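Local coordinates for cellulosomal scaffoldin (Acetivibrio cellulolyticus, PDB 4WI0), which anchors itself in the cellulosome through its C-terminal X-module and calcium-binding dockerin, which bind a type II cohesin of the adaptor scaffoldin ScaB, at the interface of chains B and A. Sequence-based numbering; all coordinates share one arbitrary frame. Chains: chain A, Cellulosomal scaffoldin; chain B, Cellulosomal scaffoldin adaptor protein B.

The interface of chains B and A. Residues chain B 134-135; chain A 118-119, 136.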
loop_
_atom_site.group_PDB
_atom_site.type_symbol
_atom_site.label_atom_id
_atom_site.label_comp_id
_atom_site.label_asym_id
_atom_site.label_seq_id
_atom_site.Cartn_x
_atom_site.Cartn_y
_atom_site.Cartn_z
ATOM N N VAL B 134 7.120 -4.390 -12.584
ATOM C CA VAL B 134 5.780 -4.956 -12.727
ATOM C C VAL B 134 5.114 -5.177 -11.368
ATOM O O VAL B 134 3.900 -5.287 -11.286
ATOM C CB VAL B 134 5.777 -6.302 -13.498
ATOM C CG1 VAL B 134 6.290 -6.115 -14.918
ATOM C CG2 VAL B 134 6.576 -7.373 -12.752
ATOM N N THR B 135 5.923 -5.249 -10.314
ATOM C CA THR B 135 5.418 -5.357 -8.948
ATOM C C THR B 135 4.847 -4.032 -8.419
ATOM O O THR B 135 4.276 -4.002 -7.331
ATOM C CB THR B 135 6.521 -5.841 -7.973
ATOM O OG1 THR B 135 7.542 -4.841 -7.846
ATOM C CG2 THR B 135 7.142 -7.160 -8.454
ATOM N N THR A 118 5.319 -8.687 -4.961
ATOM C CA THR A 118 5.111 -9.742 -5.949
ATOM C C THR A 118 4.038 -9.313 -6.923
ATOM O O THR A 118 3.239 -8.435 -6.622
ATOM C CB THR A 118 4.683 -11.076 -5.299
ATOM O OG1 THR A 118 3.507 -10.867 -4.513
ATOM C CG2 THR A 118 5.796 -11.635 -4.412
ATOM N N SER A 119 4.043 -9.921 -8.104
ATOM C CA SER A 119 2.957 -9.746 -9.057
ATOM C C SER A 119 2.309 -11.101 -9.340
ATOM O O SER A 119 2.835 -12.146 -8.959
ATOM C CB SER A 119 3.468 -9.089 -10.348
ATOM O OG SER A 119 4.396 -9.923 -10.995
ATOM N N ALA A 136 -0.711 -6.963 -8.248
ATOM C CA ALA A 136 0.537 -6.839 -7.514
ATOM C C ALA A 136 0.245 -6.715 -6.020
ATOM O O ALA A 136 -0.827 -6.261 -5.623
ATOM C CB ALA A 136 1.307 -5.625 -7.996
#
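B:Val134 and B:Thr135 of the cohesin meet A:Thr118, A:Ser119 and A:Ala136 of the dockerin in a small patch toward one end of the type II cohesin–X-dockerin interface, the pairing that joins the two scaffoldins of the cellulosome. About 81 Å² is hidden here, and among the residues named the contacts are van der Waals ones between methyl groups, peptide groups and the serine side chain; neighbouring residues may add polar links. B:Val134 offers one of its two branches: CG2 reaches the hydroxyl OG of A:Ser119 at 3.8 Å, while CG1 points away from the dockerin. A:Ser119 chi1 is 64°, which turns OG toward this methyl, and its CB lies 3.9 Å from the backbone O of B:Val134. The serine thus spans both side chain and main chain of the valine and buries 35 Å² against the cohesin. B:Thr135 packs against the peptide following A:Thr118: its methyl CG2 sits over the flat face of that group, 4.1 Å from A:Thr118 C. With chi1 at 67°, OG1 is directed away from this strand and the methyl faces it. Beside it, A:Ala136 presents its CB to the backbone carbonyl of B:Thr135, 3.4 Å from O and lying above the carbonyl plane rather than beyond its end. The small methyl fits against the carbonyl face. On the cohesin, both residues occupy a loop between strands 129-130 and 143-147; on the dockerin, the short strand 118-119 follows helix 106-113, and strand 136-137 belongs to the second EF-hand-like calcium loop, where A:Ala136 is a calcium ligand, necessarily through its backbone carbonyl, just before helix 139-146.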